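Local coordinates for protein esterase LipW (Mycobacterium marinum, PDB 3QH4) that probably hydrolyses carboxylic ester substrates, with strict selectivity, as an esterase of the alpha/beta-hydrolase fold, at residues A[108-113]-A[302-307]; A[270-273]-A[277-280]; A[32-37]-A[95-100]; A[104-109]-A[294-299]. One frame throughout, in Å; residues are numbered along the deposited sequence.

Interaction 1: residues A[108-113]-A[302-307]; sequences CLELAR and RLFAMQ
The side chain of Glu110 crosses one face of the Phe304 ring at a slant, with its CG over the middle. That CG is 3.9 Å from the Phe304 centroid and 13° off the ring normal. This is a CH-pi contact made by a methylene, not by the charged end. The bend at chi2 (-67°) carries the carboxylate of Glu110 past the rim; its plane stays within 13° of the ring. Glu110 CD still passes 4.1 Å from Phe304 CD2. The carboxylate is then held by arginines of its own helix. Arg113 NH2 donates to Glu110 OE1 at 2.9 Å in a bent bond, from the syn side. Arg114 also pairs with OE1, and Arg106 with OE2. Three guanidinium groups probably offset the negative charge.

The second point of contact is smaller. Leu111 CD2 meets the aliphatic part of Gln307, 3.7 Å from Gln307 CB. The same methyl is 3.9 Å from Gln307 OE1. That oxygen also lies at the edge of the Phe304 ring, in its plane, and accepts a hydrogen bond from Gln107 NE2. The buried amide oxygen is thus satisfied by the facing helix.

The contact joins helix 105-115 to helix 298-315, two helices that pack against the central sheet. On the sheet side, Leu111 reaches Val119 of strand 118-122, while Cys108 and Ala112 rest on Tyr78 of strand 72-79. Gln307 touches Leu191 and His193 of strand 189-193.

Interaction 2: residues A[270-273]-A[277-280]; sequences RLLG and STEL
Thr278 meets two leucines at the end of helix 261-273 and has more surface buried here than either of them. Its side chain points at the helix from the first residue of strand 278-283. Leu272 supplies the nearer methyl: CD2 lies 3.5 Å from Thr278 CB. Leu272 CG follows at 3.8 Å from the same Thr278 CB. The isobutyl group reaches across to the threonine although its first bond does not head for the strand. Leu271 contributes less, and from closer to its own backbone. Leu271 CB lies 3.5 Å from Thr278 OG1, and the two side chains run roughly perpendicular. Leu271 is buried, whereas Leu272 borders solvent.

The hydroxyl of Thr278 takes the place beside the backbone N (chi1 -56°). It is thereby turned to the helix side, against both leucines, and its hydrogen bond goes to the carbonyl oxygen of Val276 in the short connecting loop. Around this point Leu271 also packs on Thr250, and Thr278 on Ile252, both of strand 250-255. The contact belongs to a beta-alpha-beta crossover, made where a short loop leads from the helix into an outermost strand.

No polar bond links the two segments. The helix end is held by van der Waals packing, carbon on carbon at Leu272 and carbon on hydroxyl oxygen at Leu271. That hydroxyl is already bonded to Val276, consistent with its tolerating apolar neighbours.

Interaction 3: residues A[32-37]-A[95-100]; sequences ESILTI and GFALGN
No ring or charged plane takes part where Ile34 and Ile37 pack on Ala97 and Leu98; the flat groups involved are backbone carbonyls. Ile34 CG2 lies 3.8 Å from Ala97 O. In return, Leu98 CD2 lies 3.7 Å from Ile34 O. The one aromatic ring of the loop, Phe96, does not reach the helix; it stacks with Tyr226.

The rest is aliphatic. Ile34 works with two branches. Its CD1 reaches Ala97 CB at 3.7 Å, and its CG2 meets Leu98 CD2 at 3.9 Å. CG2 stands anti to the helix backbone N, with CG1 beside that nitrogen (chi1 -79°), so the two branches spread over neighbouring residues of the loop. One turn on, Ile37 CG2 touches Leu98 CD1 at 3.8 Å, and these side chains run nearly perpendicular. Leu98 CD2 meets both isoleucines, while CD1 meets Ile37. Phe29 packs against both Ile34 and Leu98.

The contact fixes the start of the long helix 31-56 to the loop that follows strand 85-91. Arg38 of the same helix, just beyond the segment, adds a polar link, donating from NE to Ala97 O. Between the two segments themselves, however, all contacts are van der Waals. The contact is apolar packing of branched side chains on a small alanine and a leucine, consistent with a largely buried setting.

Interaction 4: residues A[104-109]-A[294-299]; sequences DHRQCL and LPEWTT
Arg106 grips Glu296 end-on, with one terminal nitrogen for each carboxylate oxygen. NH1 of Arg106 donates to Glu296 OE2 at 3.1 Å, with an N-H...O angle of 156°. Arg106 NH2 donates to Glu296 OE1 at 3.0 Å, equally straight. A third, weak bond runs from Arg106 NH2 to Glu296 OE2 at 3.3 Å. Both oxygens lie in the guanidinium plane and are met on their syn sides. The carboxylate is turned, its plane 31° from the guanidinium, so the nitrogens stand out of its plane. The NE of Arg106 goes to Glu110 OE2. One arginine thus serves two carboxylates, which probably stabilises its positive charge.

Pro295 adds an apolar contact. Its CB lies over one face of the guanidinium, 3.6 Å from Arg106 NH1. The arginine chain leaves the helix with CG anti to the backbone N and bends at chi2 (62°), which brings one guanidinium face against the proline and its end up to Glu296.

Backbone groups next to the bridge are also occupied. Trp297 N donates to Leu294 O at 3.1 Å and closes a type I turn. Leu294 O is further bound by Ser300 OG, and Pro295 O by Gln301 NE2. The salt bridge lies at the surface. It ties the first turn of helix 105-115 to the turn that leads from helix 290-293 into helix 298-315.

Interactions 1 and 4 are two parts of one interface between helix 105-115 and the region around helix 298-315. Their centres lie about 8 Å apart. Their segments share Cys108 and Leu109, and Phe304 CE2 packs 3.6 Å from Pro295 O. Interaction 3 is on the far side of the chain's centre from interaction 1, about 25 Å between centres; its loop 95-100 runs on toward helix 105-115. Interaction 2 is at the sheet edge, about 21 Å from the centre of interaction 1. The probable catalytic triad is Ser166, His288 and Asp258, inferred from its pattern; Leu111 of interaction 1 lies near the presumed nucleophile elbow without touching it.

Interaction 1: residues A[108-113]-A[302-307]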
loop_
_atom_site.group_PDB
_atom_site.type_symbol
_atom_site.label_atom_id
_atom_site.label_comp_id
_atom_site.label_asym_id
_atom_site.label_seq_id
_atom_site.Cartn_x
_atom_site.Cartn_y
_atom_site.Cartn_z
ATOM N N CYS A 108 0.651 8.513 -4.766
ATOM C CA CYS A 108 1.495 8.253 -5.936
ATOM C C CYS A 108 2.119 9.555 -6.419
ATOM O O CYS A 108 3.310 9.571 -6.766
ATOM C CB CYS A 108 0.703 7.563 -7.066
ATOM S SG CYS A 108 0.315 5.832 -6.659
ATOM N N LEU A 109 1.330 10.630 -6.451
ATOM C CA LEU A 109 1.832 11.921 -6.904
ATOM C C LEU A 109 2.963 12.385 -5.990
ATOM O O LEU A 109 3.972 12.953 -6.444
ATOM C CB LEU A 109 0.724 12.984 -6.929
ATOM C CG LEU A 109 -0.338 12.746 -8.016
ATOM C CD1 LEU A 109 -1.541 13.613 -7.670
ATOM C CD2 LEU A 109 0.186 13.035 -9.448
ATOM N N GLU A 110 2.760 12.169 -4.691
ATOM C CA GLU A 110 3.751 12.596 -3.694
ATOM C C GLU A 110 5.034 11.814 -3.840
ATOM O O GLU A 110 6.124 12.403 -3.825
ATOM C CB GLU A 110 3.194 12.539 -2.266
ATOM C CG GLU A 110 1.971 13.470 -2.034
ATOM C CD GLU A 110 2.278 14.956 -2.100
ATOM O OE1 GLU A 110 3.453 15.368 -1.952
ATOM O OE2 GLU A 110 1.320 15.724 -2.315
ATOM N N LEU A 111 4.930 10.493 -4.019
ATOM C CA LEU A 111 6.131 9.670 -4.217
ATOM C C LEU A 111 6.902 10.097 -5.467
ATOM O O LEU A 111 8.113 10.309 -5.410
ATOM C CB LEU A 111 5.774 8.186 -4.331
ATOM C CG LEU A 111 5.238 7.501 -3.075
ATOM C CD1 LEU A 111 4.911 6.034 -3.372
ATOM C CD2 LEU A 111 6.248 7.593 -1.921
ATOM N N ALA A 112 6.200 10.224 -6.595
ATOM C CA ALA A 112 6.866 10.550 -7.863
ATOM C C ALA A 112 7.638 11.858 -7.742
ATOM O O ALA A 112 8.805 11.942 -8.107
ATOM C CB ALA A 112 5.834 10.641 -9.000
ATOM N N ARG A 113 6.971 12.881 -7.224
ATOM C CA ARG A 113 7.527 14.226 -7.189
ATOM C C ARG A 113 8.689 14.309 -6.192
ATOM O O ARG A 113 9.792 14.812 -6.518
ATOM C CB ARG A 113 6.444 15.224 -6.794
ATOM C CG ARG A 113 6.986 16.640 -6.592
ATOM C CD ARG A 113 5.849 17.621 -6.374
ATOM N NE ARG A 113 5.191 17.430 -5.086
ATOM C CZ ARG A 113 5.572 17.991 -3.946
ATOM N NH1 ARG A 113 6.664 18.773 -3.911
ATOM N NH2 ARG A 113 4.892 17.741 -2.831
ATOM N N ARG A 302 4.817 15.064 6.852
ATOM C CA ARG A 302 6.065 14.439 7.314
ATOM C C ARG A 302 6.196 13.007 6.788
ATOM O O ARG A 302 7.298 12.573 6.459
ATOM C CB ARG A 302 6.161 14.476 8.845
ATOM C CG ARG A 302 6.537 15.871 9.393
ATOM C CD ARG A 302 6.934 15.779 10.888
ATOM N NE ARG A 302 5.762 15.611 11.735
ATOM C CZ ARG A 302 5.110 16.623 12.315
ATOM N NH1 ARG A 302 4.027 16.382 13.048
ATOM N NH2 ARG A 302 5.527 17.877 12.139
ATOM N N LEU A 303 5.079 12.270 6.734
ATOM C CA LEU A 303 5.091 10.941 6.100
ATOM C C LEU A 303 5.563 11.033 4.640
ATOM O O LEU A 303 6.495 10.320 4.252
ATOM C CB LEU A 303 3.680 10.273 6.178
ATOM C CG LEU A 303 3.651 8.979 5.326
ATOM C CD1 LEU A 303 4.384 7.849 6.010
ATOM C CD2 LEU A 303 2.180 8.598 5.035
ATOM N N PHE A 304 4.917 11.892 3.843
ATOM C CA PHE A 304 5.271 12.045 2.422
ATOM C C PHE A 304 6.757 12.421 2.264
ATOM O O PHE A 304 7.440 11.916 1.390
ATOM C CB PHE A 304 4.383 13.073 1.720
ATOM C CG PHE A 304 2.890 12.718 1.700
ATOM C CD1 PHE A 304 2.450 11.394 1.576
ATOM C CD2 PHE A 304 1.939 13.728 1.777
ATOM C CE1 PHE A 304 1.068 11.101 1.560
ATOM C CE2 PHE A 304 0.568 13.456 1.757
ATOM C CZ PHE A 304 0.126 12.134 1.619
ATOM N N ALA A 305 7.242 13.314 3.119
ATOM C CA ALA A 305 8.615 13.808 2.994
ATOM C C ALA A 305 9.560 12.656 3.307
ATOM O O ALA A 305 10.589 12.498 2.629
ATOM C CB ALA A 305 8.841 14.987 3.921
ATOM N N MET A 306 9.193 11.852 4.319
ATOM C CA MET A 306 10.013 10.735 4.763
ATOM C C MET A 306 10.113 9.676 3.668
ATOM O O MET A 306 11.192 9.126 3.396
ATOM C CB MET A 306 9.421 10.139 6.049
ATOM C CG MET A 306 10.230 9.012 6.633
ATOM S SD MET A 306 9.433 8.329 8.100
ATOM C CE MET A 306 9.391 9.793 9.138
ATOM N N GLN A 307 8.982 9.392 3.045
ATOM C CA GLN A 307 8.922 8.435 1.949
ATOM C C GLN A 307 9.748 8.924 0.782
ATOM O O GLN A 307 10.471 8.143 0.175
ATOM C CB GLN A 307 7.474 8.258 1.497
ATOM C CG GLN A 307 6.572 7.584 2.526
ATOM C CD GLN A 307 5.110 7.643 2.075
ATOM O OE1 GLN A 307 4.681 8.654 1.505
ATOM N NE2 GLN A 307 4.341 6.593 2.357
#

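Interaction 2: residues A[270-273]-A[277-280]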
loop_
_atom_site.group_PDB
_atom_site.type_symbol
_atom_site.label_atom_id
_atom_site.label_comp_id
_atom_site.label_asym_id
_atom_site.label_seq_id
_atom_site.Cartn_x
_atom_site.Cartn_y
_atom_site.Cartn_z
ATOM N N ARG A 270 12.041 -8.247 12.896
ATOM C CA ARG A 270 12.535 -9.430 12.191
ATOM C C ARG A 270 13.373 -9.063 10.972
ATOM O O ARG A 270 14.383 -9.707 10.713
ATOM C CB ARG A 270 11.371 -10.357 11.841
ATOM C CG ARG A 270 10.731 -10.898 13.106
ATOM C CD ARG A 270 10.068 -12.259 12.865
ATOM N NE ARG A 270 9.089 -12.225 11.785
ATOM C CZ ARG A 270 9.142 -12.988 10.691
ATOM N NH1 ARG A 270 8.182 -12.887 9.794
ATOM N NH2 ARG A 270 10.132 -13.870 10.502
ATOM N N LEU A 271 12.968 -8.026 10.237
ATOM C CA LEU A 271 13.789 -7.545 9.114
ATOM C C LEU A 271 15.178 -7.143 9.616
ATOM O O LEU A 271 16.201 -7.579 9.079
ATOM C CB LEU A 271 13.126 -6.363 8.412
ATOM C CG LEU A 271 11.891 -6.674 7.541
ATOM C CD1 LEU A 271 11.235 -5.339 7.120
ATOM C CD2 LEU A 271 12.300 -7.497 6.290
ATOM N N LEU A 272 15.193 -6.325 10.659
ATOM C CA LEU A 272 16.453 -5.891 11.264
ATOM C C LEU A 272 17.291 -7.084 11.733
ATOM O O LEU A 272 18.512 -7.134 11.500
ATOM C CB LEU A 272 16.152 -4.919 12.410
ATOM C CG LEU A 272 15.615 -3.597 11.875
ATOM C CD1 LEU A 272 14.901 -2.816 13.019
ATOM C CD2 LEU A 272 16.749 -2.750 11.259
ATOM N N GLY A 273 16.643 -8.030 12.417
ATOM C CA GLY A 273 17.336 -9.242 12.900
ATOM C C GLY A 273 17.960 -10.055 11.763
ATOM O O GLY A 273 19.005 -10.690 11.939
ATOM N N SER A 277 18.459 -3.706 5.859
ATOM C CA SER A 277 18.522 -2.292 6.261
ATOM C C SER A 277 17.088 -1.771 6.292
ATOM O O SER A 277 16.382 -1.796 5.282
ATOM C CB SER A 277 19.378 -1.459 5.311
ATOM O OG SER A 277 19.398 -0.104 5.745
ATOM N N THR A 278 16.663 -1.309 7.457
ATOM C CA THR A 278 15.253 -0.953 7.673
ATOM C C THR A 278 15.141 0.398 8.359
ATOM O O THR A 278 15.795 0.659 9.401
ATOM C CB THR A 278 14.559 -2.043 8.568
ATOM O OG1 THR A 278 14.724 -3.317 7.933
ATOM C CG2 THR A 278 13.027 -1.786 8.680
ATOM N N GLU A 279 14.320 1.255 7.764
ATOM C CA GLU A 279 13.936 2.512 8.416
ATOM C C GLU A 279 12.507 2.316 8.881
ATOM O O GLU A 279 11.633 1.910 8.099
ATOM C CB GLU A 279 14.062 3.679 7.429
ATOM C CG GLU A 279 13.651 5.011 8.065
ATOM C CD GLU A 279 14.218 6.220 7.345
ATOM O OE1 GLU A 279 14.303 6.171 6.113
ATOM O OE2 GLU A 279 14.589 7.217 8.015
ATOM N N LEU A 280 12.253 2.608 10.153
ATOM C CA LEU A 280 10.931 2.373 10.721
ATOM C C LEU A 280 10.438 3.646 11.369
ATOM O O LEU A 280 11.191 4.299 12.073
ATOM C CB LEU A 280 11.010 1.279 11.798
ATOM C CG LEU A 280 9.851 1.164 12.804
ATOM C CD1 LEU A 280 8.595 0.641 12.087
ATOM C CD2 LEU A 280 10.260 0.239 13.969
#

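Interaction 3: residues A[32-37]-A[95-100]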
loop_
_atom_site.group_PDB
_atom_site.type_symbol
_atom_site.label_atom_id
_atom_site.label_comp_id
_atom_site.label_asym_id
_atom_site.label_seq_id
_atom_site.Cartn_x
_atom_site.Cartn_y
_atom_site.Cartn_z
ATOM N N GLU A 32 -21.576 -7.113 1.784
ATOM C CA GLU A 32 -22.610 -6.143 1.374
ATOM C C GLU A 32 -22.175 -4.684 1.493
ATOM O O GLU A 32 -22.444 -3.854 0.600
ATOM C CB GLU A 32 -23.910 -6.370 2.169
ATOM N N SER A 33 -21.501 -4.370 2.605
ATOM C CA SER A 33 -20.994 -3.030 2.826
ATOM C C SER A 33 -19.906 -2.678 1.819
ATOM O O SER A 33 -19.862 -1.549 1.321
ATOM C CB SER A 33 -20.493 -2.883 4.274
ATOM O OG SER A 33 -19.884 -1.614 4.481
ATOM N N ILE A 34 -19.040 -3.653 1.509
ATOM C CA ILE A 34 -17.977 -3.453 0.521
ATOM C C ILE A 34 -18.530 -2.960 -0.811
ATOM O O ILE A 34 -18.005 -2.041 -1.393
ATOM C CB ILE A 34 -17.097 -4.728 0.371
ATOM C CG1 ILE A 34 -16.113 -4.785 1.553
ATOM C CG2 ILE A 34 -16.353 -4.765 -0.968
ATOM C CD1 ILE A 34 -15.472 -6.187 1.831
ATOM N N LEU A 35 -19.625 -3.547 -1.276
ATOM C CA LEU A 35 -20.231 -3.071 -2.525
ATOM C C LEU A 35 -20.663 -1.607 -2.457
ATOM O O LEU A 35 -20.461 -0.853 -3.406
ATOM C CB LEU A 35 -21.404 -3.964 -2.937
ATOM C CG LEU A 35 -21.124 -5.447 -3.189
ATOM C CD1 LEU A 35 -22.433 -6.162 -3.456
ATOM C CD2 LEU A 35 -20.116 -5.711 -4.334
ATOM N N THR A 36 -21.226 -1.193 -1.328
ATOM C CA THR A 36 -21.713 0.168 -1.186
ATOM C C THR A 36 -20.542 1.149 -1.082
ATOM O O THR A 36 -20.596 2.261 -1.618
ATOM C CB THR A 36 -22.637 0.285 0.054
ATOM O OG1 THR A 36 -23.704 -0.659 -0.079
ATOM C CG2 THR A 36 -23.253 1.665 0.134
ATOM N N ILE A 37 -19.490 0.738 -0.376
ATOM C CA ILE A 37 -18.311 1.598 -0.215
ATOM C C ILE A 37 -17.658 1.840 -1.578
ATOM O O ILE A 37 -17.287 2.973 -1.891
ATOM C CB ILE A 37 -17.275 1.023 0.780
ATOM C CG1 ILE A 37 -17.858 0.901 2.181
ATOM C CG2 ILE A 37 -15.992 1.896 0.821
ATOM C CD1 ILE A 37 -16.997 0.060 3.118
ATOM N N GLY A 95 -7.905 -2.901 1.754
ATOM C CA GLY A 95 -8.217 -4.214 2.381
ATOM C C GLY A 95 -8.465 -5.360 1.421
ATOM O O GLY A 95 -9.208 -6.312 1.756
ATOM N N PHE A 96 -7.788 -5.303 0.268
ATOM C CA PHE A 96 -7.904 -6.300 -0.835
ATOM C C PHE A 96 -9.248 -6.286 -1.563
ATOM O O PHE A 96 -9.366 -6.970 -2.588
ATOM C CB PHE A 96 -7.616 -7.768 -0.408
ATOM C CG PHE A 96 -6.373 -7.924 0.376
ATOM C CD1 PHE A 96 -5.137 -7.916 -0.259
ATOM C CD2 PHE A 96 -6.438 -8.059 1.764
ATOM C CE1 PHE A 96 -3.948 -8.045 0.491
ATOM C CE2 PHE A 96 -5.270 -8.213 2.514
ATOM C CZ PHE A 96 -4.016 -8.186 1.875
ATOM N N ALA A 97 -10.213 -5.533 -1.034
ATOM C CA ALA A 97 -11.596 -5.537 -1.549
ATOM C C ALA A 97 -12.069 -4.221 -2.169
ATOM O O ALA A 97 -13.115 -4.193 -2.859
ATOM C CB ALA A 97 -12.538 -5.923 -0.427
ATOM N N LEU A 98 -11.374 -3.120 -1.877
ATOM C CA LEU A 98 -11.814 -1.794 -2.347
ATOM C C LEU A 98 -10.763 -1.130 -3.210
ATOM O O LEU A 98 -9.569 -1.473 -3.127
ATOM C CB LEU A 98 -12.078 -0.852 -1.163
ATOM C CG LEU A 98 -13.015 -1.328 -0.071
ATOM C CD1 LEU A 98 -13.009 -0.372 1.119
ATOM C CD2 LEU A 98 -14.383 -1.417 -0.724
ATOM N N GLY A 99 -11.199 -0.155 -4.012
ATOM C CA GLY A 99 -10.264 0.771 -4.639
ATOM C C GLY A 99 -9.969 0.528 -6.105
ATOM O O GLY A 99 -10.439 -0.435 -6.706
ATOM N N ASN A 100 -9.187 1.443 -6.664
ATOM C CA ASN A 100 -8.820 1.462 -8.082
ATOM C C ASN A 100 -7.667 2.477 -8.225
ATOM O O ASN A 100 -7.024 2.814 -7.224
ATOM C CB ASN A 100 -10.052 1.837 -8.942
ATOM C CG ASN A 100 -10.606 3.256 -8.615
ATOM O OD1 ASN A 100 -9.954 4.060 -7.936
ATOM N ND2 ASN A 100 -11.817 3.548 -9.097
#

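Interaction 4: residues A[104-109]-A[294-299]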
loop_
_atom_site.group_PDB
_atom_site.type_symbol
_atom_site.label_atom_id
_atom_site.label_comp_id
_atom_site.label_asym_id
_atom_site.label_seq_id
_atom_site.Cartn_x
_atom_site.Cartn_y
_atom_site.Cartn_z
ATOM N N ASP A 104 -5.307 5.836 -4.134
ATOM C CA ASP A 104 -4.064 6.345 -3.568
ATOM C C ASP A 104 -3.359 7.244 -4.581
ATOM O O ASP A 104 -2.124 7.334 -4.618
ATOM C CB ASP A 104 -3.145 5.171 -3.198
ATOM C CG ASP A 104 -3.570 4.480 -1.907
ATOM O OD1 ASP A 104 -4.457 5.000 -1.194
ATOM O OD2 ASP A 104 -2.943 3.453 -1.592
ATOM N N HIS A 105 -4.151 7.909 -5.423
ATOM C CA HIS A 105 -3.572 8.845 -6.423
ATOM C C HIS A 105 -2.682 9.917 -5.749
ATOM O O HIS A 105 -1.588 10.181 -6.232
ATOM C CB HIS A 105 -4.731 9.457 -7.210
ATOM C CG HIS A 105 -4.337 10.382 -8.324
ATOM N ND1 HIS A 105 -3.744 9.946 -9.494
ATOM C CD2 HIS A 105 -4.542 11.710 -8.478
ATOM C CE1 HIS A 105 -3.557 10.980 -10.298
ATOM N NE2 HIS A 105 -4.046 12.059 -9.714
ATOM N N ARG A 106 -3.143 10.496 -4.644
ATOM C CA ARG A 106 -2.355 11.526 -3.957
ATOM C C ARG A 106 -1.007 10.941 -3.515
ATOM O O ARG A 106 0.034 11.553 -3.726
ATOM C CB ARG A 106 -3.108 12.099 -2.758
ATOM C CG ARG A 106 -2.329 13.196 -2.006
ATOM C CD ARG A 106 -2.038 14.431 -2.863
ATOM N NE ARG A 106 -1.444 15.514 -2.056
ATOM C CZ ARG A 106 -2.133 16.383 -1.322
ATOM N NH1 ARG A 106 -3.475 16.312 -1.236
ATOM N NH2 ARG A 106 -1.470 17.320 -0.633
ATOM N N GLN A 107 -1.039 9.761 -2.879
ATOM C CA GLN A 107 0.190 9.112 -2.444
ATOM C C GLN A 107 1.172 8.931 -3.603
ATOM O O GLN A 107 2.378 9.162 -3.443
ATOM C CB GLN A 107 -0.158 7.772 -1.767
ATOM C CG GLN A 107 1.025 6.772 -1.498
ATOM C CD GLN A 107 1.944 7.214 -0.335
ATOM O OE1 GLN A 107 1.830 6.704 0.787
ATOM N NE2 GLN A 107 2.867 8.125 -0.617
ATOM N N CYS A 108 0.651 8.513 -4.766
ATOM C CA CYS A 108 1.495 8.253 -5.936
ATOM C C CYS A 108 2.119 9.555 -6.419
ATOM O O CYS A 108 3.310 9.571 -6.766
ATOM C CB CYS A 108 0.703 7.563 -7.066
ATOM S SG CYS A 108 0.315 5.832 -6.659
ATOM N N LEU A 109 1.330 10.630 -6.451
ATOM C CA LEU A 109 1.832 11.921 -6.904
ATOM C C LEU A 109 2.963 12.385 -5.990
ATOM O O LEU A 109 3.972 12.953 -6.444
ATOM C CB LEU A 109 0.724 12.984 -6.929
ATOM C CG LEU A 109 -0.338 12.746 -8.016
ATOM C CD1 LEU A 109 -1.541 13.613 -7.670
ATOM C CD2 LEU A 109 0.186 13.035 -9.448
ATOM N N LEU A 294 -6.380 13.186 5.922
ATOM C CA LEU A 294 -5.925 14.573 6.087
ATOM C C LEU A 294 -4.592 14.774 5.388
ATOM O O LEU A 294 -3.576 14.900 6.046
ATOM C CB LEU A 294 -5.744 14.899 7.575
ATOM C CG LEU A 294 -6.848 15.478 8.428
ATOM C CD1 LEU A 294 -6.289 16.017 9.754
ATOM C CD2 LEU A 294 -7.630 16.587 7.677
ATOM N N PRO A 295 -4.585 14.814 4.044
ATOM C CA PRO A 295 -3.258 14.821 3.396
ATOM C C PRO A 295 -2.463 16.113 3.611
ATOM O O PRO A 295 -1.237 16.109 3.445
ATOM C CB PRO A 295 -3.568 14.616 1.909
ATOM C CG PRO A 295 -5.021 14.780 1.758
ATOM C CD PRO A 295 -5.692 14.620 3.099
ATOM N N GLU A 296 -3.129 17.195 4.029
ATOM C CA GLU A 296 -2.390 18.449 4.277
ATOM C C GLU A 296 -1.863 18.587 5.717
ATOM O O GLU A 296 -1.149 19.526 6.044
ATOM C CB GLU A 296 -3.256 19.678 3.939
ATOM C CG GLU A 296 -4.178 19.531 2.768
ATOM C CD GLU A 296 -3.494 19.186 1.468
ATOM O OE1 GLU A 296 -2.285 19.453 1.318
ATOM O OE2 GLU A 296 -4.203 18.644 0.591
ATOM N N TRP A 297 -2.243 17.663 6.583
ATOM C CA TRP A 297 -1.851 17.732 7.960
ATOM C C TRP A 297 -0.335 17.615 8.059
ATOM O O TRP A 297 0.279 16.891 7.302
ATOM C CB TRP A 297 -2.538 16.571 8.685
ATOM C CG TRP A 297 -2.262 16.396 10.163
ATOM C CD1 TRP A 297 -2.066 17.379 11.101
ATOM C CD2 TRP A 297 -2.286 15.161 10.868
ATOM N NE1 TRP A 297 -1.873 16.805 12.337
ATOM C CE2 TRP A 297 -2.019 15.448 12.222
ATOM C CE3 TRP A 297 -2.434 13.811 10.469
ATOM C CZ2 TRP A 297 -1.920 14.451 13.200
ATOM C CZ3 TRP A 297 -2.344 12.823 11.429
ATOM C CH2 TRP A 297 -2.079 13.154 12.798
ATOM N N THR A 298 0.266 18.351 8.986
ATOM C CA THR A 298 1.732 18.299 9.151
ATOM C C THR A 298 2.223 16.840 9.281
ATOM O O THR A 298 3.256 16.485 8.745
ATOM C CB THR A 298 2.213 19.135 10.355
ATOM O OG1 THR A 298 1.342 18.920 11.477
ATOM C CG2 THR A 298 2.194 20.607 9.997
ATOM N N THR A 299 1.480 15.996 9.987
ATOM C CA THR A 299 1.917 14.607 10.161
ATOM C C THR A 299 1.915 13.818 8.850
ATOM O O THR A 299 2.865 13.068 8.571
ATOM C CB THR A 299 1.095 13.892 11.268
ATOM O OG1 THR A 299 1.364 14.531 12.521
ATOM C CG2 THR A 299 1.472 12.429 11.378
#